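Local structure of laccase (Uncultured bacterium, 4F7K) at residues Pro35-Arg40 with Phe45-Gln50; Val121-Pro126 with Pro276-Asn281; Pro127-Asp132 with Asp234-Val239; His131-Met136 with Gly259-Lys264; Val184-Ile189 with Ile245-Pro250. The protein probably oxidises phenolic and related substrates at the expense of dioxygen, which is reduced to water, as multicopper oxidases of the laccase class do. One frame throughout, in Å; residues are numbered along the deposited sequence. Where two conformers were deposited one is given.

Interaction 1: residues Pro35-Arg40 with Phe45-Gln50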
# COMPACT_ATOMS: atom_id res chain seq x y z
N PRO A 35 -8.36 -9.39 7.23
CA PRO A 35 -7.44 -10.52 7.28
C PRO A 35 -6.26 -10.38 6.32
O PRO A 35 -6.43 -9.78 5.26
CB PRO A 35 -8.31 -11.71 6.80
CG PRO A 35 -9.35 -11.04 5.90
CD PRO A 35 -9.66 -9.77 6.63
N VAL A 36 -5.10 -10.91 6.70
CA VAL A 36 -3.93 -11.07 5.84
C VAL A 36 -4.21 -12.17 4.83
O VAL A 36 -4.39 -13.32 5.21
CB VAL A 36 -2.66 -11.56 6.66
CG1 VAL A 36 -1.41 -11.55 5.81
CG2 VAL A 36 -2.42 -10.72 7.91
N LEU A 37 -4.28 -11.83 3.55
CA LEU A 37 -4.39 -12.82 2.49
C LEU A 37 -2.99 -13.21 2.02
O LEU A 37 -2.17 -12.35 1.73
CB LEU A 37 -5.22 -12.24 1.33
CG LEU A 37 -6.60 -11.71 1.80
CD1 LEU A 37 -7.28 -11.01 0.67
CD2 LEU A 37 -7.50 -12.83 2.36
N ARG A 38 -2.73 -14.51 1.99
CA ARG A 38 -1.42 -15.07 1.71
C ARG A 38 -1.51 -16.09 0.59
O ARG A 38 -2.45 -16.87 0.54
CB ARG A 38 -0.88 -15.78 2.96
CG ARG A 38 0.24 -15.03 3.63
CD ARG A 38 0.13 -14.90 5.19
NE ARG A 38 1.31 -14.22 5.77
CZ ARG A 38 2.58 -14.48 5.42
NH1 ARG A 38 2.87 -15.42 4.51
NH2 ARG A 38 3.59 -13.82 5.98
N ALA A 39 -0.51 -16.07 -0.31
CA ALA A 39 -0.32 -17.14 -1.31
C ALA A 39 1.12 -17.13 -1.78
O ALA A 39 1.74 -16.09 -1.76
CB ALA A 39 -1.27 -16.92 -2.48
N ARG A 40 1.66 -18.26 -2.21
CA ARG A 40 3.00 -18.28 -2.78
C ARG A 40 2.97 -17.66 -4.18
O ARG A 40 1.96 -17.73 -4.89
CB ARG A 40 3.58 -19.73 -2.84
CG ARG A 40 3.54 -20.44 -1.50
CD ARG A 40 4.22 -21.81 -1.54
NE ARG A 40 5.57 -21.76 -1.00
N PHE A 45 -5.11 -16.93 -5.98
CA PHE A 45 -6.00 -16.40 -4.95
C PHE A 45 -7.41 -16.58 -5.46
O PHE A 45 -7.75 -16.08 -6.53
CB PHE A 45 -5.81 -14.89 -4.78
CG PHE A 45 -4.64 -14.49 -3.93
CD1 PHE A 45 -4.80 -14.33 -2.55
CD2 PHE A 45 -3.39 -14.22 -4.50
CE1 PHE A 45 -3.71 -13.92 -1.75
CE2 PHE A 45 -2.30 -13.82 -3.72
CZ PHE A 45 -2.46 -13.67 -2.34
N ASP A 46 -8.22 -17.30 -4.71
CA ASP A 46 -9.63 -17.45 -5.02
C ASP A 46 -10.43 -16.82 -3.86
O ASP A 46 -10.44 -17.37 -2.76
CB ASP A 46 -9.96 -18.94 -5.21
CG ASP A 46 -9.30 -19.54 -6.47
OD1 ASP A 46 -9.51 -19.00 -7.57
OD2 ASP A 46 -8.58 -20.56 -6.37
N ILE A 47 -11.07 -15.68 -4.11
CA ILE A 47 -11.69 -14.86 -3.07
C ILE A 47 -13.18 -14.62 -3.37
O ILE A 47 -13.52 -14.12 -4.44
CB ILE A 47 -10.92 -13.52 -2.94
CG1 ILE A 47 -9.51 -13.82 -2.40
CG2 ILE A 47 -11.64 -12.50 -2.03
CD1 ILE A 47 -8.38 -12.85 -2.89
N ARG A 48 -14.06 -15.03 -2.46
CA ARG A 48 -15.48 -14.73 -2.61
C ARG A 48 -15.82 -13.45 -1.79
O ARG A 48 -15.98 -13.51 -0.57
CB ARG A 48 -16.37 -15.93 -2.25
CG ARG A 48 -17.88 -15.74 -2.54
CD ARG A 48 -18.73 -16.96 -2.12
NE ARG A 48 -20.10 -16.59 -1.71
CZ ARG A 48 -21.15 -17.43 -1.60
NH1 ARG A 48 -21.04 -18.73 -1.88
NH2 ARG A 48 -22.34 -16.96 -1.21
N PHE A 49 -15.88 -12.32 -2.49
CA PHE A 49 -16.30 -11.04 -1.91
C PHE A 49 -17.80 -10.98 -1.67
O PHE A 49 -18.59 -11.24 -2.58
CB PHE A 49 -15.89 -9.87 -2.81
CG PHE A 49 -16.34 -8.52 -2.31
CD1 PHE A 49 -15.98 -8.05 -1.03
CD2 PHE A 49 -17.10 -7.70 -3.11
CE1 PHE A 49 -16.38 -6.77 -0.58
CE2 PHE A 49 -17.51 -6.42 -2.68
CZ PHE A 49 -17.17 -5.96 -1.39
N GLN A 50 -18.18 -10.61 -0.45
CA GLN A 50 -19.58 -10.49 -0.04
C GLN A 50 -19.85 -9.08 0.50
O GLN A 50 -19.22 -8.66 1.46
CB GLN A 50 -19.90 -11.49 1.06
CG GLN A 50 -19.71 -12.92 0.69
CD GLN A 50 -21.03 -13.57 0.39
OE1 GLN A 50 -22.03 -12.89 0.06
NE2 GLN A 50 -21.06 -14.89 0.51
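One face of the Phe45 ring carries the methyl of Ala39: CB stands 3.7 Å from the ring centroid and 23° off the ring normal, shifted toward the rim, which makes this a CH-pi contact. The backbone carbon Leu37 C lies in the ring plane, at the edge. Leu37 CB meets Phe45 CE1 obliquely at 3.8 Å, and Arg38 C lies 3.9 Å from the same CE1, also obliquely, so strand 37-40 borders the CE1-CZ end of the ring and covers one face. The first torsion of Phe45 sets CG anti to the carbonyl carbon (chi1 -82°) and carries the ring across to that strand. Farther along, Leu37 and Ile47 extend toward each other tip to tip, their CD1 atoms 4.2 Å apart. An alanine in place of Phe45 would leave the Ala39 methyl without its aromatic partner and is likely to open a gap between the strands. Phe91 also meets the Phe45 ring, with planes at about 25°, and Leu119 packs on it from strand 116-122. The two strands run nearly antiparallel, with axes 8.7 Å apart, yet no hydrogen bond joins them: strand 37-40 bonds to strand 116-122, whereas strand 44-51 belongs to a different sheet. The chain therefore steps from one sheet to the other within a few residues, and Phe45 fills the space between the layers, as in the beta sandwich of a cupredoxin domain.

Interaction 2: residues Val121-Pro126 with Pro276-Asn281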
# COMPACT_ATOMS: atom_id res chain seq x y z
N VAL A 121 2.23 -11.97 -1.02
CA VAL A 121 2.64 -13.02 -1.96
C VAL A 121 4.05 -13.49 -1.59
O VAL A 121 4.99 -12.72 -1.66
CB VAL A 121 2.63 -12.53 -3.41
CG1 VAL A 121 2.89 -13.72 -4.36
CG2 VAL A 121 1.32 -11.85 -3.76
N GLU A 122 4.17 -14.75 -1.17
CA GLU A 122 5.41 -15.27 -0.60
C GLU A 122 6.42 -15.65 -1.67
O GLU A 122 6.03 -16.10 -2.74
CB GLU A 122 5.10 -16.53 0.20
CG GLU A 122 4.08 -16.35 1.31
CD GLU A 122 3.81 -17.69 1.96
OE1 GLU A 122 4.72 -18.56 1.89
OE2 GLU A 122 2.71 -17.88 2.51
N GLU A 123 7.72 -15.46 -1.38
CA GLU A 123 8.78 -15.94 -2.25
C GLU A 123 8.77 -17.46 -2.12
O GLU A 123 8.43 -17.97 -1.05
CB GLU A 123 10.16 -15.41 -1.80
CG GLU A 123 10.37 -13.91 -1.91
CD GLU A 123 9.83 -13.12 -0.71
OE1 GLU A 123 9.91 -13.63 0.45
OE2 GLU A 123 9.34 -11.98 -0.92
N PRO A 124 9.14 -18.20 -3.20
CA PRO A 124 9.28 -19.66 -3.10
C PRO A 124 10.22 -20.10 -1.98
O PRO A 124 9.93 -21.08 -1.31
CB PRO A 124 9.85 -20.05 -4.47
CG PRO A 124 10.41 -18.80 -5.04
CD PRO A 124 9.45 -17.73 -4.56
N THR A 125 11.33 -19.39 -1.77
CA THR A 125 12.17 -19.62 -0.58
C THR A 125 12.40 -18.26 0.09
O THR A 125 13.26 -17.49 -0.34
CB THR A 125 13.51 -20.41 -0.87
OG1 THR A 125 14.42 -19.62 -1.65
CG2 THR A 125 13.28 -21.77 -1.59
N PRO A 126 11.61 -17.95 1.13
CA PRO A 126 11.72 -16.60 1.74
C PRO A 126 13.08 -16.40 2.41
O PRO A 126 13.79 -17.39 2.64
CB PRO A 126 10.58 -16.58 2.78
CG PRO A 126 9.63 -17.69 2.37
CD PRO A 126 10.54 -18.75 1.74
N PRO A 276 20.44 -9.98 3.47
CA PRO A 276 20.45 -10.43 2.08
C PRO A 276 19.52 -9.56 1.23
O PRO A 276 18.67 -8.85 1.77
CB PRO A 276 19.90 -11.85 2.18
CG PRO A 276 18.86 -11.72 3.29
CD PRO A 276 19.49 -10.77 4.29
N ALA A 277 19.69 -9.59 -0.09
CA ALA A 277 18.75 -8.96 -0.99
C ALA A 277 17.62 -9.94 -1.32
O ALA A 277 17.82 -11.16 -1.30
CB ALA A 277 19.45 -8.50 -2.26
N LEU A 278 16.44 -9.41 -1.62
CA LEU A 278 15.32 -10.25 -2.08
C LEU A 278 15.52 -10.72 -3.53
O LEU A 278 16.06 -9.97 -4.35
CB LEU A 278 13.97 -9.53 -1.91
CG LEU A 278 13.53 -9.24 -0.46
CD1 LEU A 278 12.28 -8.39 -0.44
CD2 LEU A 278 13.32 -10.52 0.34
N PRO A 279 15.08 -11.95 -3.85
CA PRO A 279 15.13 -12.42 -5.25
C PRO A 279 14.25 -11.54 -6.14
O PRO A 279 13.17 -11.10 -5.70
CB PRO A 279 14.57 -13.85 -5.17
CG PRO A 279 13.90 -13.97 -3.85
CD PRO A 279 14.57 -12.99 -2.93
N PRO A 280 14.72 -11.23 -7.36
CA PRO A 280 14.02 -10.23 -8.16
C PRO A 280 12.71 -10.76 -8.73
O PRO A 280 12.53 -11.96 -8.85
CB PRO A 280 15.01 -9.92 -9.31
CG PRO A 280 16.31 -10.60 -8.93
CD PRO A 280 15.92 -11.75 -8.07
N ASN A 281 11.79 -9.85 -9.02
CA ASN A 281 10.56 -10.15 -9.77
C ASN A 281 10.84 -9.87 -11.23
O ASN A 281 11.77 -9.13 -11.52
CB ASN A 281 9.41 -9.26 -9.26
CG ASN A 281 8.89 -9.70 -7.91
OD1 ASN A 281 8.41 -8.88 -7.10
ND2 ASN A 281 8.94 -11.01 -7.67
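Glu123 and Pro279 bring their backbones closest, CA to CA 7.9 Å, and no hydrogen bond joins the two segments, so the contact is made by side chains alone. Phi and psi of Pro279 (-62° and 140°) match the extended polyproline II conformation, which its neighbours in this proline-rich segment broadly share. Glu123 CG touches Pro279 CG at 4.0 Å, and the two side chains cross at about a right angle, a methylene against the corner of the pyrrolidine ring. The carbon chain of the glutamate, not its charge, thus meets the proline. A bend at the second torsion of Glu123 (chi2 84°) explains this, because it swings the carboxylate away from the ring. One carboxylate oxygen, OE1, forms a salt bridge with Arg185, and OE2 is likewise hydrogen-bonded elsewhere, so both oxygens of this buried acid are satisfied. Leu278 takes a lighter part, its CD2 lying 4.4 Å from Glu123 OE2; that methyl borders the carboxylate, and Leu278 also packs on Arg185, the partner of OE1. The 276-281 segment belongs to the long connection between strands 256-261 and 290-295. Leu278 anchors it on Val209 and Ala210 of strand 204-211 and on Pro215 of strand 214-220, while Glu123 stands just past the end of strand 116-122, where the chain leaves the first sandwich for strand 131-140.

Interaction 3: residues Pro127-Asp132 with Asp234-Val239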
# COMPACT_ATOMS: atom_id res chain seq x y z
N PRO A 127 13.48 -15.14 2.68
CA PRO A 127 14.75 -14.96 3.37
C PRO A 127 14.67 -15.43 4.82
O PRO A 127 13.58 -15.62 5.37
CB PRO A 127 14.94 -13.45 3.34
CG PRO A 127 13.57 -12.91 3.29
CD PRO A 127 12.88 -13.84 2.33
N ASP A 128 15.83 -15.62 5.42
CA ASP A 128 15.94 -16.15 6.76
C ASP A 128 15.62 -15.06 7.79
O ASP A 128 16.46 -14.20 8.07
CB ASP A 128 17.36 -16.72 6.98
CG ASP A 128 17.66 -17.02 8.43
OD1 ASP A 128 16.73 -17.43 9.17
OD2 ASP A 128 18.83 -16.84 8.84
N VAL A 129 14.42 -15.10 8.35
CA VAL A 129 14.09 -14.15 9.40
C VAL A 129 13.39 -14.90 10.49
O VAL A 129 12.80 -15.95 10.25
CB VAL A 129 13.24 -12.93 8.90
CG1 VAL A 129 14.02 -12.10 7.89
CG2 VAL A 129 11.92 -13.38 8.28
N ASP A 130 13.45 -14.34 11.70
CA ASP A 130 12.72 -14.89 12.85
C ASP A 130 11.24 -14.48 12.92
O ASP A 130 10.41 -15.27 13.34
CB ASP A 130 13.43 -14.53 14.16
CG ASP A 130 14.82 -15.08 14.22
OD1 ASP A 130 14.97 -16.31 13.99
OD2 ASP A 130 15.75 -14.31 14.50
N HIS A 131 10.93 -13.26 12.52
CA HIS A 131 9.53 -12.78 12.52
C HIS A 131 9.27 -11.93 11.30
O HIS A 131 10.12 -11.13 10.89
CB HIS A 131 9.22 -11.95 13.77
CG HIS A 131 9.38 -12.70 15.05
ND1 HIS A 131 10.54 -12.68 15.79
CD2 HIS A 131 8.52 -13.50 15.72
CE1 HIS A 131 10.39 -13.42 16.87
NE2 HIS A 131 9.17 -13.94 16.85
N ASP A 132 8.09 -12.12 10.73
CA ASP A 132 7.66 -11.43 9.54
C ASP A 132 6.40 -10.67 9.93
O ASP A 132 5.32 -11.26 10.03
CB ASP A 132 7.40 -12.47 8.44
CG ASP A 132 7.00 -11.86 7.10
OD1 ASP A 132 6.52 -10.68 7.06
OD2 ASP A 132 7.14 -12.58 6.09
N ASP A 234 9.61 -2.75 2.28
CA ASP A 234 10.04 -3.91 3.08
C ASP A 234 11.40 -3.63 3.75
O ASP A 234 12.32 -3.17 3.11
CB ASP A 234 10.15 -5.18 2.22
CG ASP A 234 8.85 -5.97 2.14
OD1 ASP A 234 7.75 -5.41 2.40
OD2 ASP A 234 8.91 -7.18 1.82
N ILE A 235 11.51 -3.94 5.03
CA ILE A 235 12.74 -3.74 5.75
C ILE A 235 13.17 -5.06 6.40
O ILE A 235 12.38 -5.73 7.07
CB ILE A 235 12.62 -2.62 6.80
CG1 ILE A 235 12.71 -1.26 6.09
CG2 ILE A 235 13.70 -2.74 7.88
CD1 ILE A 235 11.98 -0.17 6.72
N ILE A 236 14.43 -5.44 6.18
CA ILE A 236 14.94 -6.50 7.00
C ILE A 236 15.99 -5.89 7.91
O ILE A 236 16.85 -5.14 7.46
CB ILE A 236 15.46 -7.67 6.15
CG1 ILE A 236 14.26 -8.37 5.47
CG2 ILE A 236 16.26 -8.64 7.01
CD1 ILE A 236 14.67 -9.22 4.24
N ALA A 237 15.90 -6.22 9.19
CA ALA A 237 16.79 -5.64 10.16
C ALA A 237 16.92 -6.57 11.35
O ALA A 237 16.10 -7.48 11.54
CB ALA A 237 16.29 -4.26 10.59
N ASP A 238 17.99 -6.36 12.11
CA ASP A 238 18.26 -7.12 13.32
C ASP A 238 17.86 -6.26 14.50
O ASP A 238 18.07 -5.03 14.50
CB ASP A 238 19.75 -7.46 13.41
CG ASP A 238 20.23 -8.39 12.29
OD1 ASP A 238 19.59 -9.44 12.06
OD2 ASP A 238 21.25 -8.06 11.64
N VAL A 239 17.28 -6.90 15.51
CA VAL A 239 16.89 -6.20 16.73
C VAL A 239 18.14 -5.96 17.57
O VAL A 239 18.73 -6.91 18.11
CB VAL A 239 15.86 -6.99 17.53
CG1 VAL A 239 15.46 -6.22 18.78
CG2 VAL A 239 14.65 -7.32 16.65
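Apolar contact comes first: Ile236 receives Pro127 and Val129 on separate branches. Its CD1 lies 4.0 Å from Pro127 CG, the two side chains crossing obliquely, and its CG2 lies 4.2 Å from Val129 CG1. The first torsion divides the labour: with CG1 anti to the carbonyl carbon and CG2 anti to the backbone N (chi1 -69°), the longer arm goes to the proline and the shorter methyl to the valine. The two contacts bury about 100 Å² in all, a modest patch.

Hydrogen bonding across the segments is absent, and the closest CA pair, Val129 with Ile236, stands 8.1 Å apart. At Val129 the chain has not yet joined the sheet; it passes over it, and side chains bridge the spacing. Farther on, strand 183-190 lies between strands 131-140 and 232-239 and bonds to both.

Charge makes up the third kind. Asp130 OD2 is 6.7 Å from Asp238 OD1, and Asp132 OD1 is equally far from Asp234 OD2, so like charges come near without touching. Each has an arginine partner outside the two segments that probably offsets its charge: Asp130 pairs with Arg270, Asp238 with Arg183, Asp132 with Arg187 and Asp234 with Arg185.

Asp234, Ile236 and Asp238 share one face of their strand, while Ile235 packs on Leu188 behind it. The loop entering strand 131-140 therefore lies over the outer face of the larger sheet, reaching across strand 183-190, at the start of the second cupredoxin-like beta sandwich of this multicopper oxidase.

Interaction 4: residues His131-Met136 with Gly259-Lys264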
# COMPACT_ATOMS: atom_id res chain seq x y z
N HIS A 131 10.93 -13.26 12.52
CA HIS A 131 9.53 -12.78 12.52
C HIS A 131 9.27 -11.93 11.30
O HIS A 131 10.12 -11.13 10.89
CB HIS A 131 9.22 -11.95 13.77
CG HIS A 131 9.38 -12.70 15.05
ND1 HIS A 131 10.54 -12.68 15.79
CD2 HIS A 131 8.52 -13.50 15.72
CE1 HIS A 131 10.39 -13.42 16.87
NE2 HIS A 131 9.17 -13.94 16.85
N ASP A 132 8.09 -12.12 10.73
CA ASP A 132 7.66 -11.43 9.54
C ASP A 132 6.40 -10.67 9.93
O ASP A 132 5.32 -11.26 10.03
CB ASP A 132 7.40 -12.47 8.44
CG ASP A 132 7.00 -11.86 7.10
OD1 ASP A 132 6.52 -10.68 7.06
OD2 ASP A 132 7.14 -12.58 6.09
N LEU A 133 6.55 -9.36 10.14
CA LEU A 133 5.47 -8.50 10.66
C LEU A 133 5.01 -7.47 9.64
O LEU A 133 5.82 -6.98 8.85
CB LEU A 133 5.90 -7.78 11.95
CG LEU A 133 6.59 -8.69 12.99
CD1 LEU A 133 7.36 -7.92 14.07
CD2 LEU A 133 5.63 -9.72 13.61
N ILE A 134 3.71 -7.17 9.66
CA ILE A 134 3.13 -6.20 8.74
C ILE A 134 2.80 -4.95 9.54
O ILE A 134 2.17 -5.05 10.58
CB ILE A 134 1.86 -6.80 8.09
CG1 ILE A 134 2.24 -7.93 7.11
CG2 ILE A 134 0.99 -5.72 7.43
CD1 ILE A 134 1.10 -8.92 6.81
N ILE A 135 3.20 -3.79 9.03
CA ILE A 135 3.03 -2.54 9.74
C ILE A 135 2.20 -1.60 8.88
O ILE A 135 2.72 -1.01 7.91
CB ILE A 135 4.39 -1.81 10.02
CG1 ILE A 135 5.52 -2.80 10.34
CG2 ILE A 135 4.20 -0.70 11.07
CD1 ILE A 135 5.29 -3.64 11.52
N MET A 136 0.94 -1.43 9.28
CA MET A 136 0.01 -0.58 8.56
C MET A 136 -0.12 0.74 9.31
O MET A 136 -0.54 0.80 10.50
CB MET A 136 -1.35 -1.29 8.36
CG MET A 136 -1.28 -2.45 7.34
SD MET A 136 -2.61 -3.71 7.54
CE MET A 136 -2.14 -4.57 9.07
N GLY A 259 3.99 3.68 16.97
CA GLY A 259 3.78 2.42 17.66
C GLY A 259 5.11 1.73 17.85
O GLY A 259 6.15 2.25 17.45
N GLU A 260 5.06 0.55 18.46
CA GLU A 260 6.26 -0.21 18.79
C GLU A 260 6.03 -1.71 18.84
O GLU A 260 4.90 -2.19 18.91
CB GLU A 260 6.89 0.29 20.10
CG GLU A 260 5.97 0.30 21.30
CD GLU A 260 6.48 1.21 22.41
OE1 GLU A 260 7.41 2.00 22.16
OE2 GLU A 260 5.96 1.11 23.54
N ILE A 261 7.13 -2.45 18.75
CA ILE A 261 7.12 -3.89 18.87
C ILE A 261 7.92 -4.13 20.15
O ILE A 261 9.12 -3.85 20.18
CB ILE A 261 7.78 -4.56 17.65
CG1 ILE A 261 6.99 -4.23 16.38
CG2 ILE A 261 7.90 -6.06 17.84
CD1 ILE A 261 7.70 -4.56 15.12
N PRO A 262 7.25 -4.61 21.21
CA PRO A 262 7.91 -4.85 22.48
C PRO A 262 8.92 -5.98 22.35
O PRO A 262 8.70 -6.94 21.60
CB PRO A 262 6.76 -5.26 23.41
CG PRO A 262 5.67 -5.71 22.51
CD PRO A 262 5.80 -4.85 21.27
N VAL A 263 10.04 -5.80 23.04
CA VAL A 263 11.14 -6.73 22.96
C VAL A 263 11.29 -7.37 24.33
O VAL A 263 11.31 -6.67 25.34
CB VAL A 263 12.46 -6.03 22.56
CG1 VAL A 263 13.65 -7.00 22.63
CG2 VAL A 263 12.34 -5.43 21.17
N LYS A 264 11.41 -8.70 24.34
CA LYS A 264 11.64 -9.45 25.57
C LYS A 264 12.53 -10.64 25.30
O LYS A 264 12.34 -11.35 24.31
CB LYS A 264 10.31 -9.95 26.17
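Leu133 CD1 and Ile261 CD1 form the innermost contact at 3.5 Å, a tight meeting of methyls in which the two side chains reach toward each other tip to tip. Ile135 adds a looser touch from the next inward-facing position of the same strand, its CD1 lying 4.4 Å from that same Ile261 methyl. Ile261 thus presents a single terminal carbon to two partners. Its CG1 stands anti to the carbonyl carbon, and the second torsion, also extended (chi2 167°), carries CD1 toward strand 131-140. The backbones stay well apart: Leu133 CA and Ile261 CA are 9.6 Å distant, a gap bridged by side chains without any hydrogen bond. In the next shell Leu186 touches both Leu133 and Ile261, and Val172 touches both Ile135 and Ile261, which walls in the methyl cluster. Backbone bonds from Leu133 and Ile135 to strand 183-190 fix the height at which these residues enter the layer. Ile134 and Met136 turn to the other face, against Pro118 of strand 116-122. One side of strand 131-140 thus packs on the first sandwich, and the other supplies the hydrophobic interior between two facing sheets, the layering of a cupredoxin-like domain.

Interaction 5: residues Val184-Ile189 with Ile245-Pro250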
# COMPACT_ATOMS: atom_id res chain seq x y z
N VAL A 184 14.21 -9.47 12.02
CA VAL A 184 12.82 -9.24 11.63
C VAL A 184 12.66 -8.72 10.22
O VAL A 184 13.43 -7.87 9.79
CB VAL A 184 12.07 -8.30 12.62
CG1 VAL A 184 12.07 -8.88 14.01
CG2 VAL A 184 12.65 -6.87 12.59
N ARG A 185 11.66 -9.23 9.52
CA ARG A 185 11.15 -8.61 8.30
C ARG A 185 9.95 -7.70 8.66
O ARG A 185 9.01 -8.16 9.28
CB ARG A 185 10.75 -9.67 7.27
CG ARG A 185 10.38 -9.09 5.90
CD ARG A 185 10.05 -10.19 4.91
NE ARG A 185 9.79 -9.66 3.57
CZ ARG A 185 9.85 -10.38 2.44
NH1 ARG A 185 10.14 -11.68 2.51
NH2 ARG A 185 9.59 -9.83 1.25
N LEU A 186 10.07 -6.42 8.33
CA LEU A 186 9.07 -5.42 8.60
C LEU A 186 8.49 -4.88 7.29
O LEU A 186 9.19 -4.21 6.53
CB LEU A 186 9.69 -4.28 9.45
CG LEU A 186 10.29 -4.67 10.81
CD1 LEU A 186 11.07 -3.52 11.39
CD2 LEU A 186 9.23 -5.11 11.80
N ARG A 187 7.22 -5.21 7.04
CA ARG A 187 6.45 -4.83 5.84
C ARG A 187 5.60 -3.59 6.09
O ARG A 187 4.49 -3.68 6.65
CB ARG A 187 5.58 -6.01 5.39
CG ARG A 187 6.41 -7.28 5.03
CD ARG A 187 5.46 -8.37 4.64
NE ARG A 187 6.07 -9.70 4.53
CZ ARG A 187 6.29 -10.33 3.38
NH1 ARG A 187 6.02 -9.75 2.22
NH2 ARG A 187 6.82 -11.57 3.39
N LEU A 188 6.14 -2.44 5.70
CA LEU A 188 5.53 -1.17 6.04
C LEU A 188 4.59 -0.81 4.94
O LEU A 188 4.93 -0.87 3.76
CB LEU A 188 6.57 -0.04 6.19
CG LEU A 188 7.38 0.11 7.48
CD1 LEU A 188 8.06 -1.16 7.97
CD2 LEU A 188 8.42 1.23 7.28
N ILE A 189 3.39 -0.42 5.34
CA ILE A 189 2.41 -0.01 4.39
C ILE A 189 1.76 1.26 4.88
O ILE A 189 1.23 1.28 6.00
CB ILE A 189 1.29 -1.06 4.20
CG1 ILE A 189 1.88 -2.45 3.93
CG2 ILE A 189 0.37 -0.60 3.08
CD1 ILE A 189 0.85 -3.61 3.90
N ILE A 245 11.22 -2.09 19.50
CA ILE A 245 11.36 -1.52 18.18
C ILE A 245 10.32 -0.40 18.07
O ILE A 245 9.17 -0.59 18.48
CB ILE A 245 11.13 -2.57 17.10
CG1 ILE A 245 12.06 -3.77 17.33
CG2 ILE A 245 11.32 -1.96 15.72
CD1 ILE A 245 11.75 -4.98 16.48
N GLY A 246 10.73 0.77 17.56
CA GLY A 246 9.84 1.95 17.49
C GLY A 246 9.72 2.48 16.07
O GLY A 246 10.72 2.48 15.32
N PHE A 247 8.50 2.88 15.71
CA PHE A 247 8.18 3.50 14.44
C PHE A 247 7.85 4.98 14.69
O PHE A 247 6.80 5.32 15.29
CB PHE A 247 6.99 2.78 13.78
CG PHE A 247 7.30 1.34 13.41
CD1 PHE A 247 7.91 1.04 12.21
CD2 PHE A 247 7.02 0.31 14.31
CE1 PHE A 247 8.21 -0.29 11.87
CE2 PHE A 247 7.33 -1.02 13.98
CZ PHE A 247 7.94 -1.31 12.77
N VAL A 248 8.73 5.85 14.23
CA VAL A 248 8.66 7.24 14.59
C VAL A 248 8.33 8.16 13.42
O VAL A 248 8.85 8.02 12.34
CB VAL A 248 9.93 7.71 15.37
CG1 VAL A 248 9.89 9.21 15.67
CG2 VAL A 248 10.05 6.95 16.68
N PHE A 249 7.44 9.12 13.69
CA PHE A 249 7.12 10.18 12.76
C PHE A 249 7.82 11.46 13.28
O PHE A 249 7.34 12.10 14.22
CB PHE A 249 5.60 10.31 12.68
CG PHE A 249 5.09 11.39 11.76
CD1 PHE A 249 3.74 11.57 11.60
CD2 PHE A 249 5.94 12.25 11.11
CE1 PHE A 249 3.23 12.59 10.78
CE2 PHE A 249 5.43 13.27 10.29
CZ PHE A 249 4.07 13.42 10.13
N PRO A 250 8.96 11.81 12.67
CA PRO A 250 9.74 12.93 13.13
C PRO A 250 9.04 14.23 12.73
O PRO A 250 8.52 14.33 11.62
CB PRO A 250 11.07 12.76 12.37
CG PRO A 250 10.67 12.09 11.10
CD PRO A 250 9.42 11.31 11.37
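The facing sheets of the second cupredoxin-like beta sandwich meet here, strand 183-190 from one layer opposing strand 245-249 from the other. The strand axes pass 11.8 Å apart and cross at -25°, so the strands are roughly parallel in direction yet share no hydrogen bond; each bonds within its own sheet.

Phe247 carries most of the contact. Leu186 meets the far end of its ring with both methyls, CD1 and CD2 each lying 4.1 Å from Phe247 CZ, both from the same side. Leu188 arrives one inward position later, its CD1 4.0 Å from Phe247 CE1. Both leucines approach the ring obliquely, neither squarely over a face nor at an edge. The first torsion of Phe247, with CG anti to the carbonyl carbon (chi1 -64°), extends the ring across the layer to reach both. Val184 CG2 and Ile245 CD1 make a looser contact at 4.4 Å, lengthening the apolar seam toward the beginning of both strands. Leu201 and Ile261 also pack on Phe247, within the sheet of strand 245-249, so its ring is buried.

On the opposite side of strand 183-190 the character changes from apolar to charged. Arg185 and Arg187 send their guanidinium groups out together, and each is held by carboxylates: Arg185 by salt bridges to Glu123 and Asp234, Arg187 by one to Asp132. The groups overlap face on: Arg187 NH2 sits 3.3 Å above the Arg185 guanidinium plane, over its centre.

In the fold
Along the chain, interaction 1 closes within the first sandwich before the others open; interaction 2 then spans the longest loop, enclosing interactions 3, 4 and 5. Interactions 4 and 5 lie closest, centres about 7 Å apart, and join the same two sheets of the second sandwich. Interaction 3 sits about 12 Å from interaction 5 on the outer face of the larger of these sheets, sharing His131 and Asp132 with the 131-136 segment. Interaction 2 touches that face through Leu278 and reaches interaction 1 through neighbouring strands 37-40 and 116-122. Interactions 1, 4 and 5 pack sandwich interiors, whereas 2 and 3 lie where the first two units and their connecting loops meet.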